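Local coordinates for uncharacterized protein (Pyrococcus horikoshii, PDB 2P8T), which is of unknown function, although ATP binding and aminoacyl-tRNA ligase activity have been tentatively attributed to its family, at residues Leu21-Leu26 with Thr49-Leu54; Phe25-Pro30 with Lys34-Arg39; Ser82-Pro87 with Ile185-Glu190; Gly124-Thr129 with Arg142-Met147; Ala163-Trp168 with His181-Leu186. All coordinates share one frame; numbering follows the deposited sequence.

Contact 1: residues Leu21-Leu26 with Thr49-Leu54; sequences LAVIFL and TLLRKL
Leu50 opens the contact by laying CD2 against Val23 CG2 at 3.6 Å, the two side chains lying alongside each other and pointing opposite ways. The reach comes from its first torsion (chi1 171°), which sends CG opposite the backbone N. Leu51, one residue on, is turned further off and stays marginal, its CD2 4.4 Å from Val23 CG1. A helical turn after Leu50, Leu54 comes back to the interface, and its CD1 meets Val23 CG1 tip to tip at 3.7 Å. Val23 thus divides its branches, CG2 going to Leu50 and CG1 to Leu54. The axes of the two short segments cross at -72° and approach no closer than 11.7 Å, in keeping with the first and third helices of a helix-turn-helix domain, while Leu40 of helix 33-40 also touches Val23. Since the contact is wholly aliphatic and buried, with neither charge nor polar atom meeting across it, its cohesion must rest on hydrophobic burial and on the fit of methyl groups.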
# COMPACT_ATOMS: atom_id res chain seq x y z
N LEU A 21 -4.12 0.18 -7.46
CA LEU A 21 -3.05 -0.53 -6.74
C LEU A 21 -3.60 -1.36 -5.59
O LEU A 21 -3.22 -2.53 -5.42
CB LEU A 21 -1.94 0.41 -6.28
CG LEU A 21 -1.12 1.13 -7.36
CD1 LEU A 21 -0.40 2.35 -6.81
CD2 LEU A 21 -0.17 0.17 -8.04
N ALA A 22 -4.52 -0.78 -4.80
CA ALA A 22 -5.15 -1.48 -3.70
C ALA A 22 -5.85 -2.77 -4.12
O ALA A 22 -5.70 -3.80 -3.46
CB ALA A 22 -6.12 -0.56 -2.93
N VAL A 23 -6.62 -2.71 -5.21
CA VAL A 23 -7.35 -3.90 -5.68
C VAL A 23 -6.36 -5.02 -6.02
O VAL A 23 -6.58 -6.17 -5.65
CB VAL A 23 -8.27 -3.57 -6.90
CG1 VAL A 23 -8.68 -4.84 -7.64
CG2 VAL A 23 -9.48 -2.77 -6.44
N ILE A 24 -5.28 -4.68 -6.70
CA ILE A 24 -4.26 -5.65 -7.08
C ILE A 24 -3.57 -6.25 -5.86
O ILE A 24 -3.33 -7.46 -5.82
CB ILE A 24 -3.24 -5.04 -8.08
CG1 ILE A 24 -3.99 -4.50 -9.32
CG2 ILE A 24 -2.17 -6.07 -8.49
CD1 ILE A 24 -3.08 -3.96 -10.40
N PHE A 25 -3.25 -5.41 -4.87
CA PHE A 25 -2.80 -5.94 -3.57
C PHE A 25 -3.84 -6.88 -2.94
O PHE A 25 -3.48 -7.95 -2.42
CB PHE A 25 -2.43 -4.82 -2.60
CG PHE A 25 -1.07 -4.24 -2.85
CD1 PHE A 25 0.08 -5.04 -2.79
CD2 PHE A 25 -0.93 -2.89 -3.14
CE1 PHE A 25 1.34 -4.50 -3.02
CE2 PHE A 25 0.32 -2.34 -3.36
CZ PHE A 25 1.47 -3.15 -3.30
N LEU A 26 -5.11 -6.49 -2.98
CA LEU A 26 -6.16 -7.27 -2.31
C LEU A 26 -6.41 -8.62 -2.95
O LEU A 26 -6.66 -9.61 -2.25
CB LEU A 26 -7.48 -6.48 -2.23
CG LEU A 26 -7.55 -5.34 -1.21
CD1 LEU A 26 -8.82 -4.51 -1.41
CD2 LEU A 26 -7.44 -5.84 0.23
N THR A 49 -17.15 0.05 -11.80
CA THR A 49 -16.46 0.60 -12.95
C THR A 49 -14.99 0.18 -12.96
O THR A 49 -14.46 -0.20 -14.00
CB THR A 49 -16.57 2.14 -12.99
OG1 THR A 49 -17.97 2.49 -13.11
CG2 THR A 49 -15.82 2.70 -14.15
N LEU A 50 -14.37 0.27 -11.79
CA LEU A 50 -13.00 -0.19 -11.62
C LEU A 50 -12.84 -1.66 -12.03
O LEU A 50 -11.96 -1.96 -12.82
CB LEU A 50 -12.52 0.05 -10.18
CG LEU A 50 -11.17 -0.54 -9.78
CD1 LEU A 50 -10.07 -0.15 -10.72
CD2 LEU A 50 -10.87 -0.11 -8.34
N LEU A 51 -13.71 -2.54 -11.53
CA LEU A 51 -13.64 -3.98 -11.85
C LEU A 51 -13.92 -4.26 -13.32
O LEU A 51 -13.30 -5.13 -13.94
CB LEU A 51 -14.54 -4.81 -10.93
CG LEU A 51 -14.20 -4.82 -9.44
CD1 LEU A 51 -15.16 -5.69 -8.69
CD2 LEU A 51 -12.77 -5.29 -9.17
N ARG A 52 -14.85 -3.50 -13.90
CA ARG A 52 -15.08 -3.62 -15.33
C ARG A 52 -13.87 -3.20 -16.14
O ARG A 52 -13.50 -3.89 -17.09
CB ARG A 52 -16.35 -2.90 -15.78
CG ARG A 52 -17.58 -3.82 -15.85
CD ARG A 52 -17.43 -5.06 -14.98
NE ARG A 52 -18.67 -5.48 -14.33
CZ ARG A 52 -18.93 -5.30 -13.04
NH1 ARG A 52 -18.04 -4.69 -12.27
NH2 ARG A 52 -20.09 -5.72 -12.54
N LYS A 53 -13.21 -2.09 -15.78
CA LYS A 53 -12.02 -1.70 -16.52
C LYS A 53 -10.95 -2.77 -16.38
O LYS A 53 -10.32 -3.13 -17.37
CB LYS A 53 -11.47 -0.35 -16.05
CG LYS A 53 -10.37 0.20 -16.96
CD LYS A 53 -10.93 0.66 -18.30
CE LYS A 53 -9.83 1.26 -19.16
NZ LYS A 53 -10.43 1.75 -20.44
N LEU A 54 -10.76 -3.28 -15.17
CA LEU A 54 -9.78 -4.37 -14.97
C LEU A 54 -10.13 -5.59 -15.82
O LEU A 54 -9.24 -6.17 -16.44
CB LEU A 54 -9.67 -4.74 -13.49
CG LEU A 54 -9.03 -3.67 -12.61
CD1 LEU A 54 -9.16 -4.08 -11.18
CD2 LEU A 54 -7.55 -3.44 -12.98

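Contact 2: residues Phe25-Pro30 with Lys34-Arg39; sequences FLLKEP and KQISER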
# COMPACT_ATOMS: atom_id res chain seq x y z
N PHE A 25 -3.25 -5.41 -4.87
CA PHE A 25 -2.80 -5.94 -3.57
C PHE A 25 -3.84 -6.88 -2.94
O PHE A 25 -3.48 -7.95 -2.42
CB PHE A 25 -2.43 -4.82 -2.60
CG PHE A 25 -1.07 -4.24 -2.85
CD1 PHE A 25 0.08 -5.04 -2.79
CD2 PHE A 25 -0.93 -2.89 -3.14
CE1 PHE A 25 1.34 -4.50 -3.02
CE2 PHE A 25 0.32 -2.34 -3.36
CZ PHE A 25 1.47 -3.15 -3.30
N LEU A 26 -5.11 -6.49 -2.98
CA LEU A 26 -6.16 -7.27 -2.31
C LEU A 26 -6.41 -8.62 -2.95
O LEU A 26 -6.66 -9.61 -2.25
CB LEU A 26 -7.48 -6.48 -2.23
CG LEU A 26 -7.55 -5.34 -1.21
CD1 LEU A 26 -8.82 -4.51 -1.41
CD2 LEU A 26 -7.44 -5.84 0.23
N LEU A 27 -6.32 -8.66 -4.28
CA LEU A 27 -6.64 -9.87 -5.05
C LEU A 27 -5.55 -10.95 -5.04
O LEU A 27 -5.43 -11.74 -5.99
CB LEU A 27 -7.07 -9.49 -6.48
CG LEU A 27 -8.45 -8.82 -6.63
CD1 LEU A 27 -8.75 -8.49 -8.08
CD2 LEU A 27 -9.58 -9.68 -6.05
N LYS A 28 -4.75 -11.01 -3.98
CA LYS A 28 -3.85 -12.15 -3.75
C LYS A 28 -4.70 -13.41 -3.59
O LYS A 28 -4.24 -14.53 -3.89
CB LYS A 28 -2.98 -11.93 -2.51
CG LYS A 28 -3.75 -11.75 -1.21
CD LYS A 28 -2.90 -11.10 -0.12
CE LYS A 28 -1.74 -11.99 0.33
NZ LYS A 28 -2.19 -13.10 1.22
N GLU A 29 -5.93 -13.21 -3.12
CA GLU A 29 -6.96 -14.24 -3.07
C GLU A 29 -8.18 -13.78 -3.89
O GLU A 29 -8.48 -12.57 -3.94
CB GLU A 29 -7.37 -14.52 -1.62
CG GLU A 29 -8.26 -13.45 -0.96
CD GLU A 29 -8.48 -13.67 0.53
OE1 GLU A 29 -8.14 -14.77 1.03
OE2 GLU A 29 -8.98 -12.74 1.21
N PRO A 30 -8.89 -14.73 -4.55
CA PRO A 30 -10.13 -14.37 -5.24
C PRO A 30 -11.11 -13.69 -4.29
O PRO A 30 -11.28 -14.15 -3.16
CB PRO A 30 -10.69 -15.73 -5.70
CG PRO A 30 -9.91 -16.77 -4.94
CD PRO A 30 -8.57 -16.16 -4.72
N LYS A 34 -18.49 -7.06 -3.34
CA LYS A 34 -18.93 -6.41 -2.10
C LYS A 34 -17.82 -6.41 -1.03
O LYS A 34 -17.70 -5.45 -0.27
CB LYS A 34 -20.22 -7.04 -1.56
CG LYS A 34 -20.99 -6.16 -0.58
CD LYS A 34 -22.35 -6.74 -0.23
CE LYS A 34 -22.93 -6.10 1.03
NZ LYS A 34 -22.14 -6.46 2.26
N GLN A 35 -17.02 -7.48 -0.98
CA GLN A 35 -15.82 -7.53 -0.13
C GLN A 35 -14.81 -6.46 -0.52
O GLN A 35 -14.23 -5.79 0.34
CB GLN A 35 -15.15 -8.90 -0.22
CG GLN A 35 -15.94 -10.05 0.40
CD GLN A 35 -15.40 -11.40 -0.02
OE1 GLN A 35 -15.47 -11.78 -1.19
NE2 GLN A 35 -14.86 -12.14 0.94
N ILE A 36 -14.59 -6.29 -1.82
CA ILE A 36 -13.72 -5.24 -2.33
C ILE A 36 -14.24 -3.86 -1.89
O ILE A 36 -13.48 -3.04 -1.38
CB ILE A 36 -13.57 -5.32 -3.89
CG1 ILE A 36 -12.99 -6.68 -4.33
CG2 ILE A 36 -12.74 -4.17 -4.42
CD1 ILE A 36 -11.49 -6.86 -4.11
N SER A 37 -15.55 -3.63 -2.08
CA SER A 37 -16.20 -2.38 -1.69
C SER A 37 -15.98 -2.00 -0.23
O SER A 37 -15.73 -0.83 0.09
CB SER A 37 -17.71 -2.45 -1.95
OG SER A 37 -17.99 -2.41 -3.34
N GLU A 38 -16.07 -2.99 0.66
CA GLU A 38 -15.91 -2.78 2.10
C GLU A 38 -14.46 -2.44 2.47
O GLU A 38 -14.21 -1.54 3.27
CB GLU A 38 -16.43 -3.99 2.91
CG GLU A 38 -15.53 -5.23 2.84
CD GLU A 38 -15.83 -6.28 3.91
OE1 GLU A 38 -17.02 -6.53 4.21
OE2 GLU A 38 -14.85 -6.88 4.42
N ARG A 39 -13.52 -3.16 1.86
CA ARG A 39 -12.10 -3.04 2.19
C ARG A 39 -11.44 -1.81 1.57
O ARG A 39 -10.43 -1.31 2.10
CB ARG A 39 -11.35 -4.32 1.80
CG ARG A 39 -11.81 -5.54 2.59
CD ARG A 39 -10.75 -6.63 2.66
NE ARG A 39 -9.44 -6.11 3.06
CZ ARG A 39 -8.56 -6.77 3.82
NH1 ARG A 39 -8.86 -7.97 4.30
NH2 ARG A 39 -7.39 -6.21 4.11
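The flat group here is the guanidinium of Arg39, and Leu26 meets it obliquely, from neither a clear face nor a clear edge. Leu26 CD2 lies 3.5 Å from Arg39 NE, with CZ and NH2 of the same group both 3.9 Å from that methyl. The arginine gets there by a bend at CG-CD (chi3 49°), which brings NE and the guanidinium beside the leucine; the other branch, Leu26 CD1, rests 4.1 Å from Arg39 CB. The aliphatic and the charged parts of Arg39 are therefore both used as packing surface, although the residue is exposed. Leu26 ends helix 17-26, and Leu27 is the first residue to leave helical geometry. After a short connection the chain enters helix 33-40, so the contact joins the first two helices of what is consistent with a helix-turn-helix domain, closed by a winged-helix-like hairpin of strands 60-62 and 67-69. Deeper in, Ile36 supplies the apolar half. Its CD1 touches Leu27 CD2 at 3.9 Å, the two side chains set roughly perpendicular, and more loosely approaches Leu26 CB at 4.4 Å. Leu31, in the connection, also packs on Ile36. On the outer side, Glu29 OE2 and Arg39 NH1 remain 5.7 Å apart, too far for a salt bridge, though their opposite charges would probably attract weakly.

Contact 3: residues Ser82-Pro87 with Ile185-Glu190; sequences SMFSEP and ILKKEE
Met83 reaches across to Lys187 and Glu190, and its side chain can be traced atom by atom. Met83 CB lies 4.1 Å from Lys187 CE, near the far end of the lysine's aliphatic chain. CG, set between the backbone N and the carbonyl carbon (chi1 63°), sits above one face of the neighbouring Phe84 ring, offset toward the rim. Met83 SD comes next, 4.1 Å from Glu190 CB, and a bend at chi3 then brings the terminal CE to 3.7 Å from Glu190 O, so the methionine finishes against the backbone carbonyl of Glu190. The hydrogen bond from Glu190 N to Lys187 O holds this part of the chain together. The contact ties the loop between helix 71-81 and strand 88-92, which leads from the N-terminal, probably helix-turn-helix, region into the five-stranded sheet, to the C-terminal part of helix 172-187. Phe84 carries the more buried half. Its ring and the Lys187 chain run side by side in opposing senses, with Phe84 CE1 3.6 Å from Lys187 CG and CZ 3.6 Å from Lys187 CB; the approach is oblique to the ring. A bend at chi2 (-59°) turns the lysine chain after CG toward Met83, and its NZ goes on to a hydrogen bond with Asn104 O. Phe84 also touches Phe25 of helix 17-26.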
# COMPACT_ATOMS: atom_id res chain seq x y z
N SER A 82 7.98 -6.84 -6.32
CA SER A 82 9.42 -6.59 -6.48
C SER A 82 9.85 -5.23 -5.92
O SER A 82 11.03 -5.04 -5.62
CB SER A 82 9.88 -6.73 -7.94
OG SER A 82 9.58 -5.57 -8.73
N MET A 83 8.92 -4.29 -5.78
CA MET A 83 9.26 -2.95 -5.32
C MET A 83 8.65 -2.59 -3.96
O MET A 83 9.03 -1.58 -3.35
CB MET A 83 8.97 -1.87 -6.40
CG MET A 83 7.52 -1.65 -6.88
SD MET A 83 7.35 -0.60 -8.41
CE MET A 83 7.76 -1.83 -9.64
N PHE A 84 7.70 -3.42 -3.52
CA PHE A 84 6.98 -3.26 -2.25
C PHE A 84 6.86 -4.60 -1.54
O PHE A 84 6.90 -5.66 -2.16
CB PHE A 84 5.55 -2.75 -2.49
CG PHE A 84 5.47 -1.49 -3.29
CD1 PHE A 84 6.07 -0.32 -2.84
CD2 PHE A 84 4.80 -1.48 -4.51
CE1 PHE A 84 6.01 0.85 -3.58
CE2 PHE A 84 4.71 -0.33 -5.25
CZ PHE A 84 5.33 0.85 -4.79
N SER A 85 6.70 -4.55 -0.22
CA SER A 85 6.35 -5.74 0.54
C SER A 85 4.85 -5.94 0.44
O SER A 85 4.13 -5.04 -0.00
CB SER A 85 6.76 -5.58 2.00
OG SER A 85 6.09 -4.47 2.60
N GLU A 86 4.36 -7.12 0.81
CA GLU A 86 2.92 -7.29 1.05
C GLU A 86 2.47 -6.31 2.14
O GLU A 86 3.04 -6.31 3.22
CB GLU A 86 2.62 -8.73 1.51
CG GLU A 86 2.82 -9.81 0.44
CD GLU A 86 1.70 -9.86 -0.60
OE1 GLU A 86 0.69 -9.12 -0.47
OE2 GLU A 86 1.82 -10.69 -1.55
N PRO A 87 1.44 -5.46 1.87
CA PRO A 87 0.93 -4.58 2.95
C PRO A 87 0.46 -5.39 4.15
O PRO A 87 -0.18 -6.43 3.97
CB PRO A 87 -0.24 -3.85 2.28
CG PRO A 87 0.12 -3.85 0.81
CD PRO A 87 0.72 -5.23 0.60
N ILE A 185 3.91 7.80 -4.39
CA ILE A 185 4.84 8.96 -4.51
C ILE A 185 6.30 8.48 -4.66
O ILE A 185 7.06 8.97 -5.50
CB ILE A 185 4.73 9.94 -3.30
CG1 ILE A 185 3.34 10.59 -3.25
CG2 ILE A 185 5.87 11.00 -3.36
CD1 ILE A 185 2.96 11.16 -1.90
N LEU A 186 6.70 7.52 -3.83
CA LEU A 186 8.09 7.06 -3.81
C LEU A 186 8.52 6.28 -5.05
O LEU A 186 9.71 6.27 -5.43
CB LEU A 186 8.31 6.18 -2.56
CG LEU A 186 8.44 6.98 -1.27
CD1 LEU A 186 8.28 6.05 -0.07
CD2 LEU A 186 9.76 7.74 -1.24
N LYS A 187 7.55 5.61 -5.68
CA LYS A 187 7.83 4.70 -6.80
C LYS A 187 7.11 5.08 -8.11
O LYS A 187 7.00 4.26 -9.03
CB LYS A 187 7.50 3.27 -6.40
CG LYS A 187 8.52 2.65 -5.45
CD LYS A 187 9.92 2.66 -6.09
CE LYS A 187 10.84 1.69 -5.38
NZ LYS A 187 12.14 1.50 -6.09
N LYS A 188 6.64 6.33 -8.17
CA LYS A 188 5.85 6.89 -9.28
C LYS A 188 6.43 6.55 -10.66
O LYS A 188 5.72 6.11 -11.56
CB LYS A 188 5.77 8.42 -9.10
CG LYS A 188 4.87 9.20 -10.08
CD LYS A 188 5.02 10.73 -9.90
CE LYS A 188 6.35 11.29 -10.44
NZ LYS A 188 6.27 12.77 -10.79
N GLU A 189 7.74 6.76 -10.81
CA GLU A 189 8.41 6.56 -12.09
C GLU A 189 8.57 5.08 -12.45
O GLU A 189 8.89 4.74 -13.58
CB GLU A 189 9.76 7.29 -12.11
CG GLU A 189 9.64 8.83 -11.90
CD GLU A 189 10.98 9.54 -11.79
OE1 GLU A 189 11.60 9.80 -12.85
OE2 GLU A 189 11.41 9.86 -10.66
N GLU A 190 8.36 4.19 -11.47
CA GLU A 190 8.59 2.77 -11.70
C GLU A 190 7.32 1.96 -11.86
O GLU A 190 7.38 0.79 -12.22
CB GLU A 190 9.45 2.18 -10.57
CG GLU A 190 10.72 2.99 -10.21
CD GLU A 190 11.64 3.24 -11.38
OE1 GLU A 190 11.90 2.28 -12.14
OE2 GLU A 190 12.10 4.40 -11.54

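Contact 4: residues Gly124-Thr129 with Arg142-Met147; sequences GAMILT and RPLKEM
Leu128 and Leu144 pack a loop against an antiparallel sheet: strand 124-131 offers one face to the loop that follows strand 134-136, outermost in the sheet within this chain. The tight part is a leucine pair whose side chains stand nearly square to each other. Leu128 CD2 lies against Leu144, 3.8 Å from its CB and 4.0 Å from its CD1. Leu144 gets this far in because its CG stands opposite the backbone N (chi1 173°), and Ile135 and Ile166, from the strands flanking 124-131, also touch it. Toward solvent the contact thins out: Met126, partly exposed, meets the loop through its sulfur alone at close range, while Lys145, Glu146 and Met147 lie at the exposed surface. Ala125 and Ile127, alternating with the contact residues, turn instead to helix 110-119 on the sheet's other face. Where the two halves join, Leu144 CD1, also near Leu128, lies 3.8 Å from Met126 SD.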
# COMPACT_ATOMS: atom_id res chain seq x y z
N GLY A 124 -2.21 9.58 11.06
CA GLY A 124 -0.79 9.86 11.20
C GLY A 124 0.03 8.96 10.29
O GLY A 124 -0.52 8.08 9.62
N ALA A 125 1.33 9.22 10.22
CA ALA A 125 2.23 8.32 9.47
C ALA A 125 3.67 8.45 9.94
O ALA A 125 4.10 9.53 10.35
CB ALA A 125 2.13 8.57 7.95
N MET A 126 4.42 7.35 9.85
CA MET A 126 5.86 7.35 10.00
C MET A 126 6.44 6.86 8.69
O MET A 126 5.88 5.97 8.08
CB MET A 126 6.29 6.37 11.12
CG MET A 126 5.97 6.83 12.53
SD MET A 126 6.26 5.43 13.72
CE MET A 126 4.69 4.65 13.76
N ILE A 127 7.52 7.46 8.23
CA ILE A 127 8.26 6.89 7.09
C ILE A 127 9.72 6.68 7.54
O ILE A 127 10.49 7.63 7.74
CB ILE A 127 8.18 7.72 5.77
CG1 ILE A 127 6.73 7.93 5.32
CG2 ILE A 127 8.85 6.94 4.63
CD1 ILE A 127 5.93 9.00 6.09
N LEU A 128 10.08 5.41 7.68
CA LEU A 128 11.31 5.01 8.36
C LEU A 128 12.29 4.50 7.31
O LEU A 128 11.93 4.33 6.16
CB LEU A 128 11.02 3.92 9.38
CG LEU A 128 10.01 4.24 10.51
CD1 LEU A 128 8.75 3.45 10.34
CD2 LEU A 128 10.66 3.96 11.86
N THR A 129 13.52 4.23 7.74
CA THR A 129 14.51 3.60 6.88
C THR A 129 15.07 2.37 7.62
O THR A 129 14.67 2.08 8.76
CB THR A 129 15.59 4.61 6.42
OG1 THR A 129 16.40 4.03 5.39
CG2 THR A 129 16.47 5.09 7.57
N ARG A 142 17.24 6.12 15.60
CA ARG A 142 16.71 5.35 16.72
C ARG A 142 15.74 4.27 16.22
O ARG A 142 14.99 4.51 15.26
CB ARG A 142 16.05 6.28 17.76
CG ARG A 142 14.79 6.99 17.26
CD ARG A 142 14.37 8.21 18.10
NE ARG A 142 12.98 8.57 17.84
CZ ARG A 142 12.57 9.45 16.92
NH1 ARG A 142 13.43 10.12 16.17
NH2 ARG A 142 11.27 9.66 16.76
N PRO A 143 15.75 3.08 16.84
CA PRO A 143 14.84 2.04 16.36
C PRO A 143 13.39 2.34 16.62
O PRO A 143 13.03 2.87 17.68
CB PRO A 143 15.28 0.80 17.15
CG PRO A 143 16.68 1.13 17.59
CD PRO A 143 16.60 2.57 17.93
N LEU A 144 12.56 2.02 15.63
CA LEU A 144 11.11 1.95 15.78
C LEU A 144 10.63 1.12 16.99
O LEU A 144 9.67 1.49 17.64
CB LEU A 144 10.53 1.30 14.52
CG LEU A 144 9.04 0.97 14.51
CD1 LEU A 144 8.21 2.28 14.60
CD2 LEU A 144 8.67 0.17 13.27
N LYS A 145 11.27 -0.03 17.24
CA LYS A 145 10.74 -0.96 18.26
C LYS A 145 10.78 -0.41 19.70
O LYS A 145 10.11 -0.94 20.60
CB LYS A 145 11.49 -2.31 18.19
CG LYS A 145 12.94 -2.21 18.57
CD LYS A 145 13.66 -3.52 18.29
CE LYS A 145 15.14 -3.28 18.00
NZ LYS A 145 15.85 -2.51 19.06
N GLU A 146 11.55 0.65 19.90
CA GLU A 146 11.59 1.33 21.20
C GLU A 146 10.28 2.05 21.49
O GLU A 146 9.85 2.12 22.64
CB GLU A 146 12.73 2.33 21.25
CG GLU A 146 14.09 1.67 21.19
CD GLU A 146 15.20 2.59 21.64
OE1 GLU A 146 15.08 3.83 21.43
OE2 GLU A 146 16.18 2.06 22.21
N MET A 147 9.63 2.57 20.45
CA MET A 147 8.34 3.26 20.60
C MET A 147 7.18 2.33 20.31
O MET A 147 6.15 2.41 20.98
CB MET A 147 8.25 4.48 19.65
CG MET A 147 9.26 5.62 19.88
SD MET A 147 8.91 7.15 18.93
CE MET A 147 7.32 7.58 19.71

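Contact 5: residues Ala163-Trp168 with His181-Leu186; sequences AVIITW and HVAYIL
Apolar side-chain contacts converge on Ile165, which points toward the helix. Ile165 CG1 lies 3.7 Å from Val182 CG1, the two side chains passing flank to flank with their ends reversed, while the second branch, CG2, is 4.0 Å from Val182 CB. The extended end of the isoleucine (chi2 158°) carries CD1 onward to Ala183 CB at 3.9 Å and, more loosely, to Leu186 CD1 at 4.2 Å. A second kind of contact is side chain against backbone: Ile165 CD1 comes within 3.4 Å of Ala183 N, so this methyl lies against the helix backbone as well as its side chains. Polar bonding lies to the side. Thr167 OG1 is hydrogen-bonded to Ala175 O, nearer the start of the same helix, and the strand's own backbone pairs with the sheet, Ile165 with Ile100 and Ile166 with Met126. The axes of segments 163-168 and 181-186 make an angle of 151° and come within 9.4 Å. Helix 110-119 packs alongside, Ala117 touching Val182, and connects the parallel strands 95-102 and 124-131 in a split beta-alpha-beta crossover, with strand 163-168 between them. Two such helices on one face of an antiparallel sheet form a two-layer alpha-plus-beta sandwich.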
# COMPACT_ATOMS: atom_id res chain seq x y z
N ALA A 163 12.81 1.67 2.61
CA ALA A 163 11.96 2.58 3.38
C ALA A 163 10.80 1.78 3.95
O ALA A 163 10.41 0.75 3.40
CB ALA A 163 11.45 3.73 2.51
N VAL A 164 10.26 2.23 5.07
CA VAL A 164 9.14 1.54 5.67
C VAL A 164 8.05 2.57 5.94
O VAL A 164 8.24 3.46 6.79
CB VAL A 164 9.51 0.77 6.98
CG1 VAL A 164 8.28 -0.01 7.47
CG2 VAL A 164 10.67 -0.21 6.74
N ILE A 165 6.94 2.45 5.23
CA ILE A 165 5.81 3.38 5.39
C ILE A 165 4.91 2.78 6.42
O ILE A 165 4.53 1.62 6.28
CB ILE A 165 4.98 3.49 4.09
CG1 ILE A 165 5.84 4.05 2.96
CG2 ILE A 165 3.71 4.33 4.29
CD1 ILE A 165 5.27 3.67 1.57
N ILE A 166 4.55 3.56 7.44
CA ILE A 166 3.52 3.10 8.38
C ILE A 166 2.47 4.19 8.53
O ILE A 166 2.78 5.27 9.01
CB ILE A 166 4.10 2.78 9.78
CG1 ILE A 166 5.23 1.76 9.66
CG2 ILE A 166 2.98 2.24 10.74
CD1 ILE A 166 6.07 1.58 10.89
N THR A 167 1.25 3.90 8.10
CA THR A 167 0.14 4.85 8.31
C THR A 167 -0.87 4.28 9.29
O THR A 167 -0.97 3.04 9.46
CB THR A 167 -0.61 5.16 6.99
OG1 THR A 167 -1.20 3.95 6.49
CG2 THR A 167 0.31 5.75 5.93
N TRP A 168 -1.66 5.16 9.91
CA TRP A 168 -2.81 4.71 10.69
C TRP A 168 -3.94 5.69 10.51
O TRP A 168 -3.72 6.83 10.10
CB TRP A 168 -2.47 4.50 12.17
CG TRP A 168 -1.98 5.71 12.89
CD1 TRP A 168 -2.71 6.54 13.71
CD2 TRP A 168 -0.64 6.22 12.88
NE1 TRP A 168 -1.89 7.54 14.21
CE2 TRP A 168 -0.63 7.37 13.71
CE3 TRP A 168 0.55 5.82 12.25
CZ2 TRP A 168 0.54 8.11 13.93
CZ3 TRP A 168 1.71 6.56 12.46
CH2 TRP A 168 1.69 7.70 13.29
N HIS A 181 -0.85 5.58 -1.18
CA HIS A 181 -0.53 6.91 -1.73
C HIS A 181 0.96 7.26 -1.53
O HIS A 181 1.61 7.72 -2.45
CB HIS A 181 -1.43 7.96 -1.08
CG HIS A 181 -1.18 9.35 -1.58
ND1 HIS A 181 -1.32 9.68 -2.91
CD2 HIS A 181 -0.79 10.47 -0.95
CE1 HIS A 181 -1.03 10.96 -3.07
NE2 HIS A 181 -0.71 11.47 -1.89
N VAL A 182 1.48 7.03 -0.33
CA VAL A 182 2.91 7.29 -0.04
C VAL A 182 3.83 6.40 -0.88
O VAL A 182 4.82 6.87 -1.47
CB VAL A 182 3.22 7.14 1.49
CG1 VAL A 182 4.71 7.40 1.77
CG2 VAL A 182 2.32 8.08 2.35
N ALA A 183 3.47 5.11 -0.97
CA ALA A 183 4.19 4.16 -1.82
C ALA A 183 4.26 4.65 -3.27
O ALA A 183 5.34 4.64 -3.92
CB ALA A 183 3.50 2.81 -1.75
N TYR A 184 3.10 5.08 -3.77
CA TYR A 184 3.01 5.63 -5.13
C TYR A 184 3.89 6.86 -5.35
O TYR A 184 4.58 6.96 -6.37
CB TYR A 184 1.55 5.92 -5.49
CG TYR A 184 1.40 6.43 -6.91
CD1 TYR A 184 1.72 5.62 -7.99
CD2 TYR A 184 0.94 7.72 -7.16
CE1 TYR A 184 1.60 6.08 -9.31
CE2 TYR A 184 0.82 8.20 -8.48
CZ TYR A 184 1.16 7.36 -9.54
OH TYR A 184 1.03 7.80 -10.84
N ILE A 185 3.91 7.80 -4.39
CA ILE A 185 4.84 8.96 -4.51
C ILE A 185 6.30 8.48 -4.66
O ILE A 185 7.06 8.97 -5.50
CB ILE A 185 4.73 9.94 -3.30
CG1 ILE A 185 3.34 10.59 -3.25
CG2 ILE A 185 5.87 11.00 -3.36
CD1 ILE A 185 2.96 11.16 -1.90
N LEU A 186 6.70 7.52 -3.83
CA LEU A 186 8.09 7.06 -3.81
C LEU A 186 8.52 6.28 -5.05
O LEU A 186 9.71 6.27 -5.43
CB LEU A 186 8.31 6.18 -2.56
CG LEU A 186 8.44 6.98 -1.27
CD1 LEU A 186 8.28 6.05 -0.07
CD2 LEU A 186 9.76 7.74 -1.24

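Contacts 1 and 2 both use helix 17-26 and build the small helical region, contact 1 purely aliphatic and buried, contact 2 ending in an exposed arginine. Contacts 4 and 5 share one sheet, through the bonded neighbours 124-131 and 163-168; contact 5, whose centre lies about 7 Å from that of the chain, is core packing against a helix, whereas contact 4, its centre about 17 Å out, faces a partly exposed loop. Contact 3 mixes an aromatic ring, a lysine chain and a thioether. It meets contact 5 on helix 172-187 and touches Phe25, which contacts 1 and 2 contain but do not use, bridging the two regions. The nearest atoms of contact 4 lie about 15 Å from those of contacts 1 and 2.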